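Retinol dehydratase (Spodoptera frugiperda, PDB 1FMJ) converts retinol to anhydroretinol on a sulfotransferase-type scaffold, and is captured here with retinol and adenosine 3',5'-diphosphate bound. Local coordinates at residues M110-D113 and E119-D122; L136-Y141 and E296-I301; T33-L38 and G42-R47. All blocks are in the same frame, centred on the assembly; numbering follows the deposited sequence.

Contact 1: residues M110-D113 and E119-D122; sequences MIYD and EYND. With CA (calcium ion), chain F; RTL (retinol), chain H.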
ATOM      1  N   MET A 110      -4.623   0.753  11.284  1.00 18.57           N
ATOM      2  CA  MET A 110      -5.620   1.827  11.163  1.00 19.05           C
ATOM      3  C   MET A 110      -6.980   1.499  10.550  1.00 19.09           C
ATOM      4  O   MET A 110      -7.968   2.185  10.833  1.00 18.45           O
ATOM      5  CB  MET A 110      -5.020   3.037  10.432  1.00 19.97           C
ATOM      6  CG  MET A 110      -5.108   2.997   8.908  1.00 20.19           C
ATOM      7  SD  MET A 110      -4.755   4.623   8.184  1.00 19.63           S
ATOM      8  CE  MET A 110      -4.368   4.180   6.466  1.00 21.17           C
ATOM      9  N   ILE A 111      -7.059   0.460   9.729  1.00 18.31           N
ATOM     10  CA  ILE A 111      -8.338   0.141   9.104  1.00 18.11           C
ATOM     11  C   ILE A 111      -9.306  -0.481  10.098  1.00 18.48           C
ATOM     12  O   ILE A 111     -10.496  -0.617   9.819  1.00 18.45           O
ATOM     13  CB  ILE A 111      -8.149  -0.815   7.900  1.00 17.34           C
ATOM     14  CG1 ILE A 111      -9.433  -0.878   7.075  1.00 16.90           C
ATOM     15  CG2 ILE A 111      -7.750  -2.194   8.381  1.00 16.22           C
ATOM     16  CD1 ILE A 111      -9.250  -1.542   5.720  1.00 18.50           C
ATOM     17  N   TYR A 112      -8.800  -0.831  11.273  1.00 19.48           N
ATOM     18  CA  TYR A 112      -9.636  -1.462  12.295  1.00 21.05           C
ATOM     19  C   TYR A 112      -9.897  -0.589  13.513  1.00 20.93           C
ATOM     20  O   TYR A 112      -8.975  -0.031  14.087  1.00 22.28           O
ATOM     21  CB  TYR A 112      -8.991  -2.770  12.754  1.00 20.15           C
ATOM     22  CG  TYR A 112      -9.789  -3.512  13.811  1.00 21.07           C
ATOM     23  CD1 TYR A 112     -11.079  -3.971  13.539  1.00 20.04           C
ATOM     24  CD2 TYR A 112      -9.241  -3.782  15.070  1.00 19.70           C
ATOM     25  CE1 TYR A 112     -11.806  -4.686  14.488  1.00 21.03           C
ATOM     26  CE2 TYR A 112      -9.963  -4.493  16.032  1.00 21.69           C
ATOM     27  CZ  TYR A 112     -11.245  -4.941  15.732  1.00 21.81           C
ATOM     28  OH  TYR A 112     -11.980  -5.630  16.663  1.00 22.12           O
ATOM     29  N   ASP A 113     -11.161  -0.507  13.913  1.00 22.68           N
ATOM     30  CA  ASP A 113     -11.578   0.279  15.074  1.00 23.64           C
ATOM     31  C   ASP A 113     -12.183  -0.675  16.116  1.00 24.17           C
ATOM     32  O   ASP A 113     -13.341  -1.064  16.002  1.00 24.70           O
ATOM     33  CB  ASP A 113     -12.622   1.303  14.626  1.00 23.95           C
ATOM     34  CG  ASP A 113     -12.999   2.285  15.716  1.00 24.98           C
ATOM     35  OD1 ASP A 113     -13.667   3.284  15.382  1.00 25.23           O
ATOM     36  OD2 ASP A 113     -12.645   2.064  16.894  1.00 24.98           O
ATOM     37  N   GLU A 119     -19.523  -4.467  14.458  1.00 28.52           N
ATOM     38  CA  GLU A 119     -19.981  -4.001  13.151  1.00 29.77           C
ATOM     39  C   GLU A 119     -19.286  -4.561  11.909  1.00 29.44           C
ATOM     40  O   GLU A 119     -19.845  -4.508  10.812  1.00 29.50           O
ATOM     41  CB  GLU A 119     -19.886  -2.481  13.109  1.00 30.23           C
ATOM     42  CG  GLU A 119     -20.681  -1.794  14.203  1.00 33.89           C
ATOM     43  CD  GLU A 119     -20.382  -0.320  14.287  1.00 35.56           C
ATOM     44  OE1 GLU A 119     -20.351   0.338  13.227  1.00 37.82           O
ATOM     45  OE2 GLU A 119     -20.183   0.187  15.410  1.00 36.50           O
ATOM     46  N   TYR A 120     -18.091  -5.113  12.067  1.00 28.81           N
ATOM     47  CA  TYR A 120     -17.354  -5.602  10.908  1.00 28.21           C
ATOM     48  C   TYR A 120     -17.798  -6.876  10.214  1.00 29.27           C
ATOM     49  O   TYR A 120     -17.697  -6.971   8.987  1.00 29.82           O
ATOM     50  CB  TYR A 120     -15.874  -5.712  11.249  1.00 27.27           C
ATOM     51  CG  TYR A 120     -15.254  -4.378  11.557  1.00 24.93           C
ATOM     52  CD1 TYR A 120     -15.058  -3.967  12.871  1.00 25.65           C
ATOM     53  CD2 TYR A 120     -14.869  -3.522  10.535  1.00 23.07           C
ATOM     54  CE1 TYR A 120     -14.486  -2.733  13.159  1.00 25.53           C
ATOM     55  CE2 TYR A 120     -14.298  -2.288  10.808  1.00 24.92           C
ATOM     56  CZ  TYR A 120     -14.107  -1.901  12.122  1.00 23.62           C
ATOM     57  OH  TYR A 120     -13.521  -0.698  12.400  1.00 22.33           O
ATOM     58  N   ASN A 121     -18.269  -7.862  10.964  1.00 29.07           N
ATOM     59  CA  ASN A 121     -18.691  -9.101  10.331  1.00 29.67           C
ATOM     60  C   ASN A 121     -19.991  -8.915   9.569  1.00 29.89           C
ATOM     61  O   ASN A 121     -20.361  -9.746   8.741  1.00 29.58           O
ATOM     62  CB  ASN A 121     -18.837 -10.208  11.375  1.00 30.01           C
ATOM     63  CG  ASN A 121     -19.415  -9.705  12.668  1.00 31.16           C
ATOM     64  OD1 ASN A 121     -20.590  -9.339  12.739  1.00 29.75           O
ATOM     65  ND2 ASN A 121     -18.581  -9.662  13.707  1.00 32.97           N
ATOM     66  N   ASP A 122     -20.668  -7.806   9.841  1.00 30.40           N
ATOM     67  CA  ASP A 122     -21.929  -7.493   9.191  1.00 31.87           C
ATOM     68  C   ASP A 122     -21.739  -7.058   7.736  1.00 33.07           C
ATOM     69  O   ASP A 122     -22.706  -6.936   6.983  1.00 33.36           O
ATOM     70  CB  ASP A 122     -22.655  -6.398   9.976  1.00 31.59           C
ATOM     71  CG  ASP A 122     -22.877  -6.773  11.437  1.00 32.26           C
ATOM     72  OD1 ASP A 122     -22.709  -7.967  11.788  1.00 32.72           O
ATOM     73  OD2 ASP A 122     -23.231  -5.879  12.238  1.00 32.12           O
TER
HETATM   74 CA    CA F 402     -22.119  -8.361  14.354  1.00 54.41          CA
HETATM   75  C1  RTL H 401     -11.348  -6.251   7.358  1.00 47.83           C
HETATM   76  C2  RTL H 401     -12.475  -5.647   8.256  1.00 47.44           C
HETATM   77  C3  RTL H 401     -12.069  -5.524   9.720  1.00 47.74           C
HETATM   78  C4  RTL H 401     -10.822  -5.912  10.510  1.00 47.50           C
HETATM   79  C5  RTL H 401      -9.849  -6.492   9.480  1.00 47.50           C
HETATM   80  C6  RTL H 401     -10.018  -6.660   8.096  1.00 47.80           C
HETATM   81  C7  RTL H 401      -8.964  -7.233   7.217  1.00 48.42           C
HETATM   82  C8  RTL H 401      -7.918  -6.519   6.707  1.00 49.41           C
HETATM   83  C9  RTL H 401      -6.874  -7.075   5.837  1.00 49.90           C
HETATM   84  C10 RTL H 401      -5.879  -6.218   5.403  1.00 49.81           C
HETATM   85  C11 RTL H 401      -4.711  -6.472   4.532  1.00 48.76           C
HETATM   86  C12 RTL H 401      -4.595  -5.517   3.549  1.00 47.39           C
HETATM   87  C13 RTL H 401      -3.666  -5.257   2.430  1.00 46.03           C
HETATM   88  C14 RTL H 401      -3.590  -4.291   1.466  1.00 44.29           C
HETATM   89  C15 RTL H 401      -2.746  -3.109   1.708  1.00 42.65           C
HETATM   90  O1  RTL H 401      -1.458  -3.304   1.301  1.00 40.72           O
HETATM   91  C16 RTL H 401     -11.176  -5.102   6.344  1.00 47.39           C
HETATM   92  C17 RTL H 401     -12.069  -7.411   6.654  1.00 47.78           C
HETATM   93  C18 RTL H 401      -8.563  -6.938  10.193  1.00 47.47           C
HETATM   94  C19 RTL H 401      -6.918  -8.563   5.440  1.00 50.05           C
HETATM   95  C20 RTL H 401      -2.616  -6.380   2.464  1.00 45.97           C
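Y112 and Y120 make the nearest backbone approach of M110-D113 and E119-D122, yet their CA atoms are 8.9 Å apart, and the Y120 side chain bridges most of that gap. Its hydroxyl ends at the other backbone, where D113 N donates to Y120 OH over 2.8 Å in a bent bond (141° at the hydrogen); T33 OG1 grips the same oxygen. D113 O sits in the plane of the Y120 ring, at its edge. Y112 CD1 lies over one face of that ring, with the ring planes turned 45° to each other and the closest carbons, Y112 CE1 and Y120 CE1, 3.6 Å apart. Both tyrosines belong to the retinol pocket: Y120 CD2 meets C3 of the retinol ring at 3.5 Å and Y112 CD1 meets its C4 at 3.6 Å. Y112, swung out with chi1 at -180°, lays its ring between Y120 and L139 and S142 of helix 132-142. A phenylalanine replacing Y120 would probably leave D113 N without its acceptor, T33 OG1 with I111 O alone of these two partners, and the ring freer to shift against retinol. N121 OD1 (2.4 Å) and D122 OD1 (2.7 Å) bind the calcium ion together with the E118 carbonyl.

Contact 2: residues L136-Y141 and E296-I301; sequences LGLLEY and EDYREI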
ATOM      1  N   LEU A 136     -10.882 -13.644  14.841  1.00 25.03           N
ATOM      2  CA  LEU A 136     -10.627 -12.897  16.065  1.00 25.29           C
ATOM      3  C   LEU A 136      -9.134 -12.658  16.268  1.00 25.06           C
ATOM      4  O   LEU A 136      -8.737 -11.621  16.791  1.00 23.94           O
ATOM      5  CB  LEU A 136     -11.208 -13.649  17.269  1.00 26.26           C
ATOM      6  CG  LEU A 136     -12.724 -13.832  17.247  1.00 26.13           C
ATOM      7  CD1 LEU A 136     -13.152 -14.706  18.413  1.00 27.64           C
ATOM      8  CD2 LEU A 136     -13.404 -12.468  17.309  1.00 26.77           C
ATOM      9  N   GLY A 137      -8.312 -13.631  15.875  1.00 25.48           N
ATOM     10  CA  GLY A 137      -6.873 -13.470  16.004  1.00 24.57           C
ATOM     11  C   GLY A 137      -6.440 -12.349  15.074  1.00 24.86           C
ATOM     12  O   GLY A 137      -5.501 -11.614  15.355  1.00 25.14           O
ATOM     13  N   LEU A 138      -7.155 -12.212  13.962  1.00 25.15           N
ATOM     14  CA  LEU A 138      -6.876 -11.177  12.973  1.00 25.11           C
ATOM     15  C   LEU A 138      -7.233  -9.809  13.555  1.00 24.88           C
ATOM     16  O   LEU A 138      -6.486  -8.838  13.407  1.00 24.90           O
ATOM     17  CB  LEU A 138      -7.702 -11.446  11.716  1.00 24.84           C
ATOM     18  CG  LEU A 138      -7.121 -11.116  10.344  1.00 25.89           C
ATOM     19  CD1 LEU A 138      -5.617 -11.389  10.313  1.00 25.62           C
ATOM     20  CD2 LEU A 138      -7.850 -11.977   9.303  1.00 24.34           C
ATOM     21  N   LEU A 139      -8.380  -9.737  14.216  1.00 24.12           N
ATOM     22  CA  LEU A 139      -8.815  -8.491  14.820  1.00 24.37           C
ATOM     23  C   LEU A 139      -7.876  -8.046  15.936  1.00 23.37           C
ATOM     24  O   LEU A 139      -7.626  -6.857  16.097  1.00 22.76           O
ATOM     25  CB  LEU A 139     -10.235  -8.630  15.377  1.00 23.95           C
ATOM     26  CG  LEU A 139     -11.332  -8.961  14.365  1.00 25.36           C
ATOM     27  CD1 LEU A 139     -12.693  -8.850  15.031  1.00 26.47           C
ATOM     28  CD2 LEU A 139     -11.256  -8.012  13.196  1.00 24.48           C
ATOM     29  N   GLU A 140      -7.344  -8.996  16.698  1.00 23.38           N
ATOM     30  CA  GLU A 140      -6.459  -8.649  17.806  1.00 24.81           C
ATOM     31  C   GLU A 140      -5.124  -8.068  17.344  1.00 25.47           C
ATOM     32  O   GLU A 140      -4.643  -7.077  17.893  1.00 26.20           O
ATOM     33  CB  GLU A 140      -6.204  -9.873  18.690  1.00 25.91           C
ATOM     34  CG  GLU A 140      -5.631  -9.518  20.050  1.00 29.16           C
ATOM     35  CD  GLU A 140      -5.236 -10.732  20.857  1.00 30.93           C
ATOM     36  OE1 GLU A 140      -6.028 -11.703  20.913  1.00 31.41           O
ATOM     37  OE2 GLU A 140      -4.134 -10.712  21.445  1.00 32.87           O
ATOM     38  N   TYR A 141      -4.518  -8.697  16.347  1.00 26.05           N
ATOM     39  CA  TYR A 141      -3.246  -8.223  15.818  1.00 27.33           C
ATOM     40  C   TYR A 141      -3.450  -6.836  15.242  1.00 26.80           C
ATOM     41  O   TYR A 141      -2.618  -5.951  15.413  1.00 27.74           O
ATOM     42  CB  TYR A 141      -2.756  -9.149  14.709  1.00 28.69           C
ATOM     43  CG  TYR A 141      -1.441  -8.724  14.083  1.00 31.34           C
ATOM     44  CD1 TYR A 141      -0.224  -9.051  14.686  1.00 32.31           C
ATOM     45  CD2 TYR A 141      -1.415  -8.002  12.889  1.00 31.72           C
ATOM     46  CE1 TYR A 141       0.989  -8.672  14.113  1.00 32.75           C
ATOM     47  CE2 TYR A 141      -0.205  -7.615  12.308  1.00 32.61           C
ATOM     48  CZ  TYR A 141       0.991  -7.956  12.927  1.00 33.41           C
ATOM     49  OH  TYR A 141       2.193  -7.589  12.364  1.00 34.53           O
ATOM     50  N   GLU A 296      -4.108 -15.716  -0.006  1.00 29.14           N
ATOM     51  CA  GLU A 296      -5.217 -16.656  -0.129  1.00 29.67           C
ATOM     52  C   GLU A 296      -5.444 -17.425   1.168  1.00 30.80           C
ATOM     53  O   GLU A 296      -6.452 -18.103   1.323  1.00 31.45           O
ATOM     54  CB  GLU A 296      -4.970 -17.632  -1.287  1.00 29.15           C
ATOM     55  CG  GLU A 296      -5.247 -17.027  -2.655  1.00 28.28           C
ATOM     56  CD  GLU A 296      -6.705 -16.647  -2.836  1.00 29.12           C
ATOM     57  OE1 GLU A 296      -6.975 -15.659  -3.556  1.00 28.19           O
ATOM     58  OE2 GLU A 296      -7.582 -17.335  -2.266  1.00 28.13           O
ATOM     59  N   ASP A 297      -4.502 -17.308   2.097  1.00 32.40           N
ATOM     60  CA  ASP A 297      -4.598 -17.972   3.391  1.00 33.21           C
ATOM     61  C   ASP A 297      -5.744 -17.368   4.197  1.00 32.80           C
ATOM     62  O   ASP A 297      -6.229 -17.970   5.157  1.00 32.52           O
ATOM     63  CB  ASP A 297      -3.277 -17.823   4.158  1.00 35.13           C
ATOM     64  CG  ASP A 297      -2.641 -16.451   3.972  1.00 37.99           C
ATOM     65  OD1 ASP A 297      -2.425 -16.055   2.809  1.00 38.96           O
ATOM     66  OD2 ASP A 297      -2.343 -15.769   4.981  1.00 39.18           O
ATOM     67  N   TYR A 298      -6.183 -16.179   3.793  1.00 31.81           N
ATOM     68  CA  TYR A 298      -7.276 -15.506   4.483  1.00 31.12           C
ATOM     69  C   TYR A 298      -8.656 -15.896   3.951  1.00 30.00           C
ATOM     70  O   TYR A 298      -9.666 -15.660   4.611  1.00 29.53           O
ATOM     71  CB  TYR A 298      -7.117 -13.985   4.394  1.00 31.85           C
ATOM     72  CG  TYR A 298      -6.005 -13.419   5.244  1.00 34.22           C
ATOM     73  CD1 TYR A 298      -5.924 -13.712   6.603  1.00 36.14           C
ATOM     74  CD2 TYR A 298      -5.052 -12.559   4.700  1.00 35.13           C
ATOM     75  CE1 TYR A 298      -4.924 -13.164   7.402  1.00 36.78           C
ATOM     76  CE2 TYR A 298      -4.044 -12.003   5.493  1.00 36.34           C
ATOM     77  CZ  TYR A 298      -3.990 -12.311   6.840  1.00 36.56           C
ATOM     78  OH  TYR A 298      -3.003 -11.771   7.630  1.00 38.52           O
ATOM     79  N   ARG A 299      -8.716 -16.497   2.769  1.00 29.06           N
ATOM     80  CA  ARG A 299     -10.019 -16.856   2.232  1.00 28.88           C
ATOM     81  C   ARG A 299     -10.735 -17.900   3.087  1.00 28.05           C
ATOM     82  O   ARG A 299     -11.954 -17.848   3.232  1.00 27.36           O
ATOM     83  CB  ARG A 299      -9.906 -17.348   0.786  1.00 28.01           C
ATOM     84  CG  ARG A 299     -11.254 -17.393   0.071  1.00 27.41           C
ATOM     85  CD  ARG A 299     -11.086 -17.619  -1.418  1.00 26.41           C
ATOM     86  NE  ARG A 299     -10.308 -16.554  -2.045  1.00 24.84           N
ATOM     87  CZ  ARG A 299     -10.812 -15.408  -2.485  1.00 24.51           C
ATOM     88  NH1 ARG A 299     -12.109 -15.151  -2.375  1.00 24.31           N
ATOM     89  NH2 ARG A 299     -10.012 -14.517  -3.052  1.00 25.06           N
ATOM     90  N   GLU A 300      -9.980 -18.837   3.655  1.00 28.52           N
ATOM     91  CA  GLU A 300     -10.569 -19.872   4.502  1.00 28.92           C
ATOM     92  C   GLU A 300     -11.251 -19.229   5.705  1.00 28.89           C
ATOM     93  O   GLU A 300     -12.177 -19.796   6.280  1.00 29.49           O
ATOM     94  CB  GLU A 300      -9.490 -20.856   4.969  1.00 30.43           C
ATOM     95  CG  GLU A 300     -10.001 -21.994   5.852  1.00 32.51           C
ATOM     96  CD  GLU A 300     -10.238 -21.571   7.298  1.00 34.47           C
ATOM     97  OE1 GLU A 300      -9.289 -21.064   7.928  1.00 34.77           O
ATOM     98  OE2 GLU A 300     -11.369 -21.754   7.809  1.00 35.32           O
ATOM     99  N   ILE A 301     -10.793 -18.037   6.077  1.00 27.97           N
ATOM    100  CA  ILE A 301     -11.372 -17.314   7.208  1.00 27.55           C
ATOM    101  C   ILE A 301     -12.754 -16.769   6.846  1.00 27.53           C
ATOM    102  O   ILE A 301     -13.660 -16.761   7.679  1.00 28.45           O
ATOM    103  CB  ILE A 301     -10.457 -16.140   7.650  1.00 26.78           C
ATOM    104  CG1 ILE A 301      -9.100 -16.684   8.110  1.00 26.79           C
ATOM    105  CG2 ILE A 301     -11.117 -15.352   8.774  1.00 26.08           C
ATOM    106  CD1 ILE A 301      -8.106 -15.619   8.522  1.00 25.08           C
TER
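L138 puts its forked end against Y298 and I301, and these three side chains carry the whole contact. One branch, CD1, comes to 3.5 Å from Y298 CE1, approaching the ring at a slant, and goes on to lie near the phenol oxygen. The other branch, CD2, is shared: it is 3.7 Å from Y298 CE1 and equally 3.7 Å from I301 CD1. That methyl of I301 in turn lies in the plane of the Y298 ring, at its edge, so leucine, isoleucine and tyrosine form a small apolar cluster. The chi1 of L138, -145°, is well off a staggered value, and this rotation sets CD1 and CD2 where they meet their partners. The cluster joins helix 132-142 to the long loop between helices 284-288 and 325-338, and it borders the retinol pocket: the L138 side chain is about 4 Å from retinol at the nearest atoms, the next residue, L139, touches it, and L138 also packs on I303, another pocket residue. On the loop side a short 3-10 turn presents Y298, and I301 N bonds back to Y298 O at 3.0 Å, fixing the spacing of the two side chains that receive L138. D297 OD2 hangs 4.1 Å above the centre of one face of the Y298 ring. Farther out, R299 clasps E296 side-on in a salt bridge: NE to OE2 at 2.8 Å, nearly straight at 168° and on the syn lone pair, with a longer NH2 to OE1 bond of 3.3 Å beside it. The same pair is tied to a later part of the same loop, R299 through the carbonyls of A305 and E308 and E296 through H309. R134, on the helix, binds both D297 O and the E300 carboxylate.

Contact 3: residues T33-L38 and G42-R47; sequences TTYVKL and GYMVYR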
ATOM      1  N   THR A  33     -15.152   1.552   9.829  1.00 25.85           N
ATOM      2  CA  THR A  33     -14.131   2.564  10.103  1.00 25.75           C
ATOM      3  C   THR A  33     -14.345   3.842   9.292  1.00 25.87           C
ATOM      4  O   THR A  33     -14.613   3.784   8.094  1.00 26.76           O
ATOM      5  CB  THR A  33     -12.721   2.021   9.806  1.00 25.80           C
ATOM      6  OG1 THR A  33     -12.597   0.693  10.334  1.00 25.45           O
ATOM      7  CG2 THR A  33     -11.674   2.902  10.453  1.00 24.47           C
ATOM      8  N   THR A  34     -14.223   4.994   9.949  1.00 25.29           N
ATOM      9  CA  THR A  34     -14.413   6.289   9.289  1.00 24.83           C
ATOM     10  C   THR A  34     -13.086   7.010   9.085  1.00 24.23           C
ATOM     11  O   THR A  34     -12.063   6.600   9.629  1.00 23.64           O
ATOM     12  CB  THR A  34     -15.334   7.206  10.126  1.00 24.95           C
ATOM     13  OG1 THR A  34     -14.800   7.326  11.449  1.00 25.15           O
ATOM     14  CG2 THR A  34     -16.733   6.630  10.206  1.00 26.38           C
ATOM     15  N   TYR A  35     -13.107   8.088   8.307  1.00 24.40           N
ATOM     16  CA  TYR A  35     -11.893   8.865   8.035  1.00 24.51           C
ATOM     17  C   TYR A  35     -11.879  10.257   8.683  1.00 24.73           C
ATOM     18  O   TYR A  35     -12.866  10.711   9.266  1.00 25.49           O
ATOM     19  CB  TYR A  35     -11.717   9.100   6.530  1.00 25.12           C
ATOM     20  CG  TYR A  35     -11.590   7.884   5.640  1.00 25.76           C
ATOM     21  CD1 TYR A  35     -12.704   7.348   5.000  1.00 25.85           C
ATOM     22  CD2 TYR A  35     -10.340   7.337   5.352  1.00 24.53           C
ATOM     23  CE1 TYR A  35     -12.579   6.312   4.087  1.00 25.99           C
ATOM     24  CE2 TYR A  35     -10.204   6.294   4.437  1.00 24.90           C
ATOM     25  CZ  TYR A  35     -11.328   5.792   3.808  1.00 24.73           C
ATOM     26  OH  TYR A  35     -11.205   4.791   2.882  1.00 24.27           O
ATOM     27  N   VAL A  36     -10.729  10.915   8.550  1.00 24.97           N
ATOM     28  CA  VAL A  36     -10.492  12.281   9.001  1.00 25.40           C
ATOM     29  C   VAL A  36      -9.314  12.754   8.162  1.00 26.28           C
ATOM     30  O   VAL A  36      -8.449  11.953   7.792  1.00 26.47           O
ATOM     31  CB  VAL A  36     -10.101  12.395  10.498  1.00 25.81           C
ATOM     32  CG1 VAL A  36     -11.233  11.889  11.382  1.00 25.01           C
ATOM     33  CG2 VAL A  36      -8.804  11.646  10.763  1.00 23.92           C
ATOM     34  N   LYS A  37      -9.302  14.040   7.832  1.00 26.51           N
ATOM     35  CA  LYS A  37      -8.227  14.633   7.045  1.00 27.56           C
ATOM     36  C   LYS A  37      -7.063  14.878   8.005  1.00 27.20           C
ATOM     37  O   LYS A  37      -7.278  15.305   9.140  1.00 27.94           O
ATOM     38  CB  LYS A  37      -8.691  15.965   6.452  1.00 27.88           C
ATOM     39  CG  LYS A  37      -8.671  16.053   4.926  1.00 28.38           C
ATOM     40  CD  LYS A  37      -9.758  15.216   4.286  1.00 27.33           C
ATOM     41  CE  LYS A  37      -9.929  15.563   2.805  1.00 27.66           C
ATOM     42  NZ  LYS A  37      -8.724  15.246   1.973  1.00 26.69           N
ATOM     43  N   LEU A  38      -5.839  14.623   7.561  1.00 25.96           N
ATOM     44  CA  LEU A  38      -4.687  14.812   8.441  1.00 26.64           C
ATOM     45  C   LEU A  38      -3.601  15.699   7.859  1.00 26.60           C
ATOM     46  O   LEU A  38      -3.131  15.468   6.752  1.00 27.90           O
ATOM     47  CB  LEU A  38      -4.080  13.453   8.816  1.00 25.00           C
ATOM     48  CG  LEU A  38      -2.902  13.496   9.794  1.00 24.16           C
ATOM     49  CD1 LEU A  38      -3.329  14.284  11.034  1.00 24.51           C
ATOM     50  CD2 LEU A  38      -2.463  12.085  10.174  1.00 21.04           C
ATOM     51  N   GLY A  42      -4.196  17.357   4.156  1.00 26.51           N
ATOM     52  CA  GLY A  42      -5.431  16.607   4.323  1.00 24.20           C
ATOM     53  C   GLY A  42      -5.378  15.160   3.855  1.00 22.94           C
ATOM     54  O   GLY A  42      -6.250  14.709   3.113  1.00 21.20           O
ATOM     55  N   TYR A  43      -4.356  14.430   4.287  1.00 22.02           N
ATOM     56  CA  TYR A  43      -4.228  13.026   3.914  1.00 21.69           C
ATOM     57  C   TYR A  43      -5.361  12.243   4.555  1.00 22.41           C
ATOM     58  O   TYR A  43      -5.609  12.348   5.761  1.00 22.27           O
ATOM     59  CB  TYR A  43      -2.880  12.448   4.375  1.00 21.19           C
ATOM     60  CG  TYR A  43      -1.693  12.836   3.508  1.00 19.96           C
ATOM     61  CD1 TYR A  43      -0.671  13.639   4.010  1.00 20.49           C
ATOM     62  CD2 TYR A  43      -1.576  12.368   2.196  1.00 21.02           C
ATOM     63  CE1 TYR A  43       0.450  13.968   3.229  1.00 19.76           C
ATOM     64  CE2 TYR A  43      -0.464  12.691   1.406  1.00 19.76           C
ATOM     65  CZ  TYR A  43       0.542  13.489   1.933  1.00 19.06           C
ATOM     66  OH  TYR A  43       1.633  13.820   1.170  1.00 18.65           O
ATOM     67  N   MET A  44      -6.065  11.470   3.734  1.00 22.25           N
ATOM     68  CA  MET A  44      -7.166  10.660   4.214  1.00 21.75           C
ATOM     69  C   MET A  44      -6.656   9.496   5.069  1.00 21.62           C
ATOM     70  O   MET A  44      -6.017   8.576   4.556  1.00 20.87           O
ATOM     71  CB  MET A  44      -7.961  10.120   3.023  1.00 22.88           C
ATOM     72  CG  MET A  44      -8.833  11.148   2.326  1.00 21.49           C
ATOM     73  SD  MET A  44     -10.185  11.704   3.375  1.00 25.78           S
ATOM     74  CE  MET A  44     -11.470  10.508   2.956  1.00 22.88           C
ATOM     75  N   VAL A  45      -6.926   9.533   6.371  1.00 20.33           N
ATOM     76  CA  VAL A  45      -6.494   8.439   7.228  1.00 20.58           C
ATOM     77  C   VAL A  45      -7.657   7.897   8.033  1.00 21.41           C
ATOM     78  O   VAL A  45      -8.530   8.649   8.480  1.00 22.38           O
ATOM     79  CB  VAL A  45      -5.336   8.857   8.202  1.00 19.58           C
ATOM     80  CG1 VAL A  45      -4.140   9.367   7.405  1.00 18.81           C
ATOM     81  CG2 VAL A  45      -5.807   9.914   9.177  1.00 18.74           C
ATOM     82  N   TYR A  46      -7.690   6.577   8.188  1.00 22.84           N
ATOM     83  CA  TYR A  46      -8.741   5.944   8.967  1.00 23.15           C
ATOM     84  C   TYR A  46      -8.605   6.499  10.382  1.00 23.93           C
ATOM     85  O   TYR A  46      -7.501   6.563  10.921  1.00 22.17           O
ATOM     86  CB  TYR A  46      -8.564   4.422   8.953  1.00 23.84           C
ATOM     87  CG  TYR A  46      -9.125   3.762   7.706  1.00 23.35           C
ATOM     88  CD1 TYR A  46      -8.292   3.107   6.801  1.00 23.45           C
ATOM     89  CD2 TYR A  46     -10.489   3.788   7.443  1.00 23.29           C
ATOM     90  CE1 TYR A  46      -8.810   2.491   5.662  1.00 23.80           C
ATOM     91  CE2 TYR A  46     -11.020   3.176   6.314  1.00 24.66           C
ATOM     92  CZ  TYR A  46     -10.176   2.529   5.429  1.00 23.75           C
ATOM     93  OH  TYR A  46     -10.707   1.914   4.326  1.00 22.69           O
ATOM     94  N   ARG A  47      -9.729   6.900  10.974  1.00 23.98           N
ATOM     95  CA  ARG A  47      -9.734   7.491  12.309  1.00 25.98           C
ATOM     96  C   ARG A  47      -8.811   6.823  13.335  1.00 25.33           C
ATOM     97  O   ARG A  47      -8.074   7.504  14.037  1.00 25.04           O
ATOM     98  CB  ARG A  47     -11.165   7.555  12.850  1.00 27.74           C
ATOM     99  CG  ARG A  47     -11.327   8.533  13.997  1.00 32.66           C
ATOM    100  CD  ARG A  47     -12.759   8.563  14.522  1.00 34.95           C
ATOM    101  NE  ARG A  47     -12.965   9.695  15.421  1.00 38.75           N
ATOM    102  CZ  ARG A  47     -12.995  10.966  15.028  1.00 39.61           C
ATOM    103  NH1 ARG A  47     -12.838  11.270  13.748  1.00 39.79           N
ATOM    104  NH2 ARG A  47     -13.178  11.934  15.917  1.00 40.61           N
TER
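Y35 and Y46 lie side by side on antiparallel strands, their rings in an offset stack with centroids 4.5 Å apart and planes 17° from parallel. Their CB atoms diverge in a non-hydrogen-bonded pair; both CG atoms nonetheless stand anti to the carbonyl carbon (chi1 -60° in Y35, -82° in Y46), bringing the rings together. The opposite face of Y35 is taken by M44, whose doubly bent chain lays CE 4.1 Å from the ring centroid in a CH-pi contact, with SD obliquely placed in a Met-aromatic one. Y35 is thus sandwiched, and its hydroxyl bonds to T223. T33 CG2 presses on Y46 CD2 at 3.4 Å. The beta hairpin is knit by paired bonds of V36 with V45 and L38 with Y43, continued past the strands by a straight R47 N to T34 O bond of 2.7 Å. At the turn G42 and Y43 both face L38 in a G1 bulge; K37 CG is tight against G42 CA at 3.3 Å, so a side chain at G42 would run into it, and K37 NZ reaches a lone pair of G42 O at 2.8 Å and also bonds to G220 O. On the other side of the sheet V45 packs against V36 and L38. Strand 35-38 is the middle of three: strand 13-14 flanks it, F13 against V36 and L38, while M44 on edge strand 43-46 makes backbone bonds to L224 and T225.

In the fold
Contact 3 is the most deeply buried of the three and the only one built on strands; it combines regular backbone bonding with aromatic stacking. Contacts 1 and 2 bury far less and are only partly enclosed. Contact 1 joins two pieces of one loop through a pair of tyrosines and a single cross-bond, whereas contact 2 brings together distant parts of the sequence by apolar packing alone. Contact 1 lies between the others: T33, just before the hairpin, probably hydrogen-bonds I111 O, and Y46 packs on I111, while Y112 rests on the helix carbonyl of L139. Contacts 2 and 3 do not touch. Retinol meets residues of contacts 1 and 2 directly.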